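Local coordinates for protein NAD-dependent aldehyde dehydrogenase (Burkholderia multivorans, PDB 5UJU) that probably oxidises aldehydes to carboxylic acids, using NAD+ as hydride acceptor, at residues A[320-325]-A[483-488]; A[324-329]-A[355-360]; A[488-493]-A[510-515]. All coordinates share one frame; numbering follows the deposited sequence.

Contact 1 (A[320-325]-A[483-488]); sequences GVNQIV and HGALTL
The side-chain carboxamide of Asn322 lies across Thr487, its CG 3.5 Å from Thr487 OG1, and turns its oxygen to the backbone around the start of strand 487-491. That oxygen takes two consecutive N-H groups. Leu486 N approaches Asn322 OD1 at 3.0 Å, almost in line with the CG-OD1 bond (164° at the oxygen), whereas Thr487 N, also at 3.0 Å from Asn322 OD1, stands 51° out of the amide plane. With two donors on OD1 and ND2 bonded to the carbonyl oxygens of Cys351 and Ala353, both ends of the carboxamide are held.

Upstream, Val321 N gives Gly484 O a nearly straight bond of 2.9 Å, with 173° at the hydrogen. Gly484 has positive phi where the chain leaves helix 469-483, and the CA of Gly320 lies 3.4 Å from Gly484 O, close against this turn. Downstream the direct link is weak: Gln323 N reaches Thr487 O at 3.5 Å. One water lies within bonding distance of both Val321 O and Thr487 O, and a second joins Gln323 O to Thr487 OG1, which is also bonded to Thr352 O. Leu488 CD1 covers the aliphatic start of Gln323, 3.9 Å from its CB.

Here the parallel strands 323-326 and 487-491 come together inside the sheet. Strand 356-360 borders the first of them, and helix 469-483 packs on Val321 and Gln323.

Contact 2 (A[324-329]-A[355-360]); sequences IVIDST and QNIYVP
Neighbouring parallel strands of the seven-stranded sheet, 323-326 and 356-360, meet here; the chain between them includes helix 332-344. The axes of their paired parts pass 4.7 Å apart and diverge by only 17°. Three backbone bonds join them: Ile324 N to Asn356 O, Tyr358 N to Ile324 O at 2.8 Å, and Ile326 N to Tyr358 O. Ile324 and Tyr358 therefore each use both their N-H and their C=O in this pairing, in the staggered pattern of a parallel pair.

On one face Ile324 and Ile357 lie side by side and point the same way, CD1 of Ile324 being 4.1 Å from CG1 of Ile357. Ile326 slants over the other branch of Ile357: its CD1 is 3.7 Å from Ile357 CG2. In Ile357 that CG2 is anti to the backbone N, while CG1 is anti to the carbonyl carbon (chi1 -56°), and the two branches therefore meet different isoleucines. Val359 continues the row with CG2 4.1 Å from Ile326 CB.

On the face of Val325 and Tyr358 an aromatic ring takes the place of the isoleucine branches. Val325 CG2 approaches the phenol ring obliquely at Tyr358 CD2, 4.1 Å away, and the same CD2 is 3.5 Å from Ile324 O. Beyond the last pairing, Pro360 CD rests 3.3 Å from Ile326 O; proline offers no N-H there.

Helices cover both faces: 332-344 and 373-388 pack on the isoleucine side, with Ile339 touching Ile324, Ile326 and Ile357, while helix 469-483 lies over Val325 and Tyr358, and strand 460-466 flanks 356-360 within the sheet.

Contact 3 (A[488-493]-A[510-515]); sequences LSVYST and VALSIN
This is the parallel strand pairing of a beta-alpha-beta unit, in which strand 487-491 is followed by helix 495-508 and then by strand 511-514, the outermost strand on that side of the sheet within this chain. The axes come within 4.7 Å and differ in direction by 27°. Four backbone bonds hold the pair: Leu488 N to Ala511 O, Ser513 N to Leu488 O at 2.8 Å, Val490 N to Ser513 O, and Asn515 N to Val490 O at 2.9 Å.

An apolar row follows on the face of Leu488 and Val490. CD2 of Leu488 touches CD1 of Leu512 at 3.8 Å, and Val510 CG1 meets Leu488 CB at 3.8 Å, the two side chains crossing at about a right angle. The CD1 methyl of Leu512 also reaches Val490 CG1, at 3.9 Å. With chi1 of 62°, this CG1 stands between the backbone N and the carbonyl carbon of Val490, and it meets Ile514 CG1 as well. Helix 495-508 covers Val490 and Ile514.

The other face carries Ser489 and Ser513. Ser513 OG bonds to Arg560 NE of the second subunit, whose strand pairs in parallel with residues 512-514, so that the sheet continues across the interface.

At the far end Asn515 clasps Ser492 with both ends of its amide. Ser492 N donates to Asn515 OD1 at 3.0 Å, in the carboxamide plane and on a lone pair, and Asn515 ND2 donates to Ser492 O at 3.0 Å, with that oxygen only 7° out of the amide plane. The carboxamide therefore stands in for a backbone partner: it satisfies both the N-H and the C=O of Ser492 where the regular strand pairing has ended, and the two bonds together fix its orientation.

The three contacts build one continuous part of a single sheet, in the strand order 356-360, 323-326, 487-491, 511-514. Contacts 1 and 2 share Ile324 and Val325, and their centres are 12 Å apart; contacts 1 and 3 share Leu488, with centres 11 Å apart. Between contacts 2 and 3, whose centres are 9 Å apart, Asp327 N lies 2.7 Å from Tyr491 O and Asp327 OD2 lies 2.7 Å from Ser492 OG. The bound sodium ion, sited at Gly348 and Gly458, is about 7 Å from the Asn322 side chain of contact 1, but about 13 Å from the Ser489 side chain of contact 3, whose strand 511-514 pairs with a strand of the second subunit.

Contact 1 (A[320-325]-A[483-488])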
# COMPACT_ATOMS: atom_id res chain seq x y z
N GLY A 320 14.07 7.46 15.14
CA GLY A 320 13.33 8.67 15.44
C GLY A 320 13.75 9.20 16.79
O GLY A 320 14.63 8.65 17.45
N VAL A 321 13.10 10.29 17.20
CA VAL A 321 13.39 10.99 18.45
C VAL A 321 12.17 10.83 19.34
O VAL A 321 11.14 11.47 19.12
CB VAL A 321 13.72 12.47 18.22
CG1 VAL A 321 13.94 13.19 19.57
CG2 VAL A 321 14.95 12.60 17.33
N ASN A 322 12.27 9.95 20.34
CA ASN A 322 11.17 9.75 21.28
C ASN A 322 11.26 10.77 22.41
O ASN A 322 12.34 11.03 22.94
CB ASN A 322 11.19 8.33 21.83
CG ASN A 322 11.01 7.28 20.73
OD1 ASN A 322 10.22 7.48 19.81
ND2 ASN A 322 11.76 6.19 20.82
N GLN A 323 10.11 11.32 22.78
CA GLN A 323 10.04 12.56 23.55
C GLN A 323 9.05 12.42 24.69
O GLN A 323 8.05 11.71 24.59
CB GLN A 323 9.63 13.72 22.64
CG GLN A 323 10.70 14.13 21.64
CD GLN A 323 10.17 15.07 20.57
OE1 GLN A 323 9.19 14.77 19.88
NE2 GLN A 323 10.80 16.23 20.45
N ILE A 324 9.36 13.10 25.80
CA ILE A 324 8.45 13.24 26.93
C ILE A 324 8.25 14.73 27.20
O ILE A 324 9.22 15.48 27.28
CB ILE A 324 8.97 12.56 28.21
CG1 ILE A 324 9.23 11.06 27.99
CG2 ILE A 324 7.99 12.73 29.34
CD1 ILE A 324 9.79 10.39 29.24
N VAL A 325 6.99 15.15 27.33
CA VAL A 325 6.65 16.52 27.70
C VAL A 325 6.11 16.49 29.12
O VAL A 325 5.09 15.85 29.39
CB VAL A 325 5.62 17.14 26.73
CG1 VAL A 325 5.13 18.48 27.28
CG2 VAL A 325 6.22 17.33 25.33
N HIS A 483 11.96 14.70 12.20
CA HIS A 483 12.99 13.70 12.42
C HIS A 483 12.45 12.30 12.66
O HIS A 483 13.24 11.35 12.72
CB HIS A 483 13.88 14.14 13.59
CG HIS A 483 14.56 15.45 13.36
ND1 HIS A 483 15.67 15.59 12.55
CD2 HIS A 483 14.27 16.70 13.81
CE1 HIS A 483 16.04 16.86 12.52
NE2 HIS A 483 15.20 17.55 13.28
N GLY A 484 11.13 12.13 12.77
CA GLY A 484 10.56 10.84 13.04
C GLY A 484 10.42 10.58 14.53
O GLY A 484 11.08 11.20 15.37
N ALA A 485 9.50 9.68 14.87
CA ALA A 485 9.31 9.30 16.27
C ALA A 485 8.37 8.12 16.35
O ALA A 485 7.41 8.04 15.58
CB ALA A 485 8.74 10.46 17.11
N LEU A 486 8.63 7.23 17.30
CA LEU A 486 7.73 6.12 17.60
C LEU A 486 6.82 6.38 18.78
O LEU A 486 5.69 5.89 18.79
CB LEU A 486 8.52 4.84 17.86
CG LEU A 486 9.18 4.18 16.65
CD1 LEU A 486 9.78 2.85 17.08
CD2 LEU A 486 8.19 3.98 15.48
N THR A 487 7.27 7.13 19.80
CA THR A 487 6.41 7.39 20.95
C THR A 487 6.54 8.84 21.39
O THR A 487 7.59 9.47 21.23
CB THR A 487 6.72 6.46 22.14
OG1 THR A 487 8.07 6.66 22.57
CG2 THR A 487 6.54 4.97 21.75
N LEU A 488 5.45 9.34 21.96
CA LEU A 488 5.39 10.64 22.61
C LEU A 488 4.60 10.47 23.90
O LEU A 488 3.54 9.85 23.90
CB LEU A 488 4.71 11.68 21.71
CG LEU A 488 4.41 13.04 22.36
CD1 LEU A 488 5.71 13.80 22.68
CD2 LEU A 488 3.49 13.84 21.45
O HOH W 1 8.44 11.87 20.02
O HOH W 2 8.62 8.72 24.61

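Contact 2 (A[324-329]-A[355-360])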
# COMPACT_ATOMS: atom_id res chain seq x y z
N ILE A 324 9.36 13.10 25.80
CA ILE A 324 8.45 13.24 26.93
C ILE A 324 8.25 14.73 27.20
O ILE A 324 9.22 15.48 27.28
CB ILE A 324 8.97 12.56 28.21
CG1 ILE A 324 9.23 11.06 27.99
CG2 ILE A 324 7.99 12.73 29.34
CD1 ILE A 324 9.79 10.39 29.24
N VAL A 325 6.99 15.15 27.33
CA VAL A 325 6.65 16.52 27.70
C VAL A 325 6.11 16.49 29.12
O VAL A 325 5.09 15.85 29.39
CB VAL A 325 5.62 17.14 26.73
CG1 VAL A 325 5.13 18.48 27.28
CG2 VAL A 325 6.22 17.33 25.33
N ILE A 326 6.81 17.16 30.04
CA ILE A 326 6.40 17.24 31.43
C ILE A 326 5.83 18.62 31.70
O ILE A 326 6.55 19.63 31.66
CB ILE A 326 7.54 16.92 32.41
CG1 ILE A 326 8.08 15.50 32.15
CG2 ILE A 326 7.01 17.03 33.83
CD1 ILE A 326 9.13 15.04 33.15
N ASP A 327 4.53 18.67 31.96
CA ASP A 327 3.82 19.91 32.26
C ASP A 327 3.42 20.03 33.72
O ASP A 327 3.55 21.11 34.31
CB ASP A 327 2.56 20.03 31.40
CG ASP A 327 1.67 21.19 31.83
OD1 ASP A 327 2.04 22.34 31.53
OD2 ASP A 327 0.64 20.95 32.52
N SER A 328 2.89 18.95 34.29
CA SER A 328 2.36 18.94 35.65
C SER A 328 2.03 17.49 36.00
O SER A 328 1.88 16.65 35.12
CB SER A 328 1.12 19.84 35.77
OG SER A 328 0.23 19.66 34.67
N THR A 329 1.95 17.21 37.30
CA THR A 329 1.65 15.85 37.72
C THR A 329 1.00 15.88 39.09
O THR A 329 1.15 16.84 39.85
CB THR A 329 2.92 14.97 37.70
OG1 THR A 329 2.57 13.58 37.89
CG2 THR A 329 3.88 15.40 38.79
N GLN A 355 14.05 9.62 24.70
CA GLN A 355 15.35 10.29 24.72
C GLN A 355 15.28 11.71 25.25
O GLN A 355 16.13 12.11 26.06
CB GLN A 355 15.95 10.30 23.31
CG GLN A 355 17.28 11.04 23.24
CD GLN A 355 17.83 11.15 21.83
OE1 GLN A 355 18.37 10.19 21.29
NE2 GLN A 355 17.69 12.32 21.22
N ASN A 356 14.30 12.50 24.81
CA ASN A 356 14.20 13.92 25.15
C ASN A 356 13.08 14.13 26.15
O ASN A 356 11.95 13.68 25.94
CB ASN A 356 13.97 14.76 23.89
CG ASN A 356 15.14 14.68 22.91
OD1 ASN A 356 16.16 14.05 23.16
ND2 ASN A 356 14.98 15.34 21.77
N ILE A 357 13.39 14.83 27.25
CA ILE A 357 12.43 15.09 28.32
C ILE A 357 12.34 16.60 28.50
O ILE A 357 13.28 17.22 29.03
CB ILE A 357 12.85 14.38 29.62
CG1 ILE A 357 13.01 12.87 29.36
CG2 ILE A 357 11.83 14.62 30.73
CD1 ILE A 357 13.59 12.09 30.52
N TYR A 358 11.24 17.20 28.05
CA TYR A 358 11.08 18.65 28.07
C TYR A 358 10.39 19.08 29.36
O TYR A 358 9.33 18.56 29.70
CB TYR A 358 10.28 19.14 26.86
CG TYR A 358 10.87 18.73 25.53
CD1 TYR A 358 12.02 19.35 25.04
CD2 TYR A 358 10.28 17.74 24.77
CE1 TYR A 358 12.56 18.97 23.81
CE2 TYR A 358 10.80 17.36 23.54
CZ TYR A 358 11.94 17.96 23.07
OH TYR A 358 12.45 17.56 21.86
N VAL A 359 11.00 20.04 30.06
CA VAL A 359 10.49 20.57 31.32
C VAL A 359 10.58 22.09 31.27
O VAL A 359 11.61 22.63 30.84
CB VAL A 359 11.28 19.99 32.52
CG1 VAL A 359 10.68 20.45 33.86
CG2 VAL A 359 11.38 18.45 32.45
N PRO A 360 9.54 22.84 31.67
CA PRO A 360 9.66 24.30 31.67
C PRO A 360 10.77 24.74 32.60
O PRO A 360 10.93 24.21 33.70
CB PRO A 360 8.29 24.77 32.16
CG PRO A 360 7.36 23.57 31.87
CD PRO A 360 8.21 22.39 32.13

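Contact 3 (A[488-493]-A[510-515])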
# COMPACT_ATOMS: atom_id res chain seq x y z
N LEU A 488 5.45 9.34 21.96
CA LEU A 488 5.39 10.64 22.61
C LEU A 488 4.60 10.47 23.90
O LEU A 488 3.54 9.85 23.90
CB LEU A 488 4.71 11.68 21.71
CG LEU A 488 4.41 13.04 22.36
CD1 LEU A 488 5.71 13.80 22.68
CD2 LEU A 488 3.49 13.84 21.45
N SER A 489 5.14 11.01 25.00
CA SER A 489 4.57 10.83 26.33
C SER A 489 4.37 12.20 26.97
O SER A 489 5.26 13.06 26.90
CB SER A 489 5.51 9.96 27.19
OG SER A 489 4.98 9.69 28.48
N VAL A 490 3.21 12.42 27.58
CA VAL A 490 2.91 13.71 28.18
C VAL A 490 2.44 13.52 29.62
O VAL A 490 1.66 12.61 29.92
CB VAL A 490 1.87 14.51 27.36
CG1 VAL A 490 0.55 13.78 27.28
CG2 VAL A 490 1.68 15.93 27.94
N TYR A 491 2.90 14.40 30.50
CA TYR A 491 2.48 14.46 31.90
C TYR A 491 1.85 15.82 32.12
O TYR A 491 2.53 16.85 32.00
CB TYR A 491 3.65 14.25 32.85
CG TYR A 491 4.20 12.85 32.82
CD1 TYR A 491 3.74 11.89 33.71
CD2 TYR A 491 5.14 12.48 31.86
CE1 TYR A 491 4.23 10.59 33.67
CE2 TYR A 491 5.63 11.18 31.80
CZ TYR A 491 5.17 10.24 32.71
OH TYR A 491 5.65 8.96 32.68
N SER A 492 0.55 15.84 32.40
CA SER A 492 -0.15 17.08 32.72
C SER A 492 -1.44 16.76 33.47
O SER A 492 -2.10 15.76 33.17
CB SER A 492 -0.47 17.89 31.46
OG SER A 492 -1.16 19.08 31.82
N THR A 493 -1.79 17.60 34.43
CA THR A 493 -3.09 17.53 35.07
C THR A 493 -4.09 18.51 34.46
O THR A 493 -5.20 18.66 34.98
CB THR A 493 -2.98 17.81 36.56
OG1 THR A 493 -2.51 19.15 36.75
CG2 THR A 493 -1.99 16.82 37.21
N VAL A 510 2.57 10.44 15.68
CA VAL A 510 3.22 9.62 16.70
C VAL A 510 2.20 9.25 17.76
O VAL A 510 1.35 10.06 18.15
CB VAL A 510 4.44 10.36 17.31
CG1 VAL A 510 4.01 11.69 17.94
CG2 VAL A 510 5.16 9.48 18.32
N ALA A 511 2.29 8.01 18.23
CA ALA A 511 1.39 7.52 19.27
C ALA A 511 1.65 8.23 20.59
O ALA A 511 2.80 8.47 20.98
CB ALA A 511 1.57 6.01 19.43
N LEU A 512 0.57 8.57 21.29
CA LEU A 512 0.61 9.37 22.51
C LEU A 512 0.30 8.53 23.74
O LEU A 512 -0.69 7.80 23.76
CB LEU A 512 -0.38 10.52 22.42
CG LEU A 512 -0.41 11.46 23.63
CD1 LEU A 512 0.88 12.24 23.74
CD2 LEU A 512 -1.60 12.41 23.53
N SER A 513 1.13 8.67 24.77
CA SER A 513 0.87 8.11 26.09
C SER A 513 0.66 9.25 27.08
O SER A 513 1.40 10.24 27.06
CB SER A 513 2.03 7.20 26.54
OG SER A 513 2.21 6.12 25.62
N ILE A 514 -0.35 9.11 27.95
CA ILE A 514 -0.79 10.19 28.83
C ILE A 514 -0.66 9.75 30.28
O ILE A 514 -1.23 8.72 30.67
CB ILE A 514 -2.23 10.61 28.52
CG1 ILE A 514 -2.36 11.08 27.07
CG2 ILE A 514 -2.67 11.72 29.47
CD1 ILE A 514 -3.73 10.83 26.47
N ASN A 515 0.08 10.53 31.07
CA ASN A 515 0.17 10.37 32.54
C ASN A 515 0.51 8.94 32.95
O ASN A 515 -0.16 8.33 33.79
CB ASN A 515 -1.13 10.84 33.21
CG ASN A 515 -1.32 12.33 33.11
OD1 ASN A 515 -0.35 13.08 33.10
ND2 ASN A 515 -2.58 12.77 32.99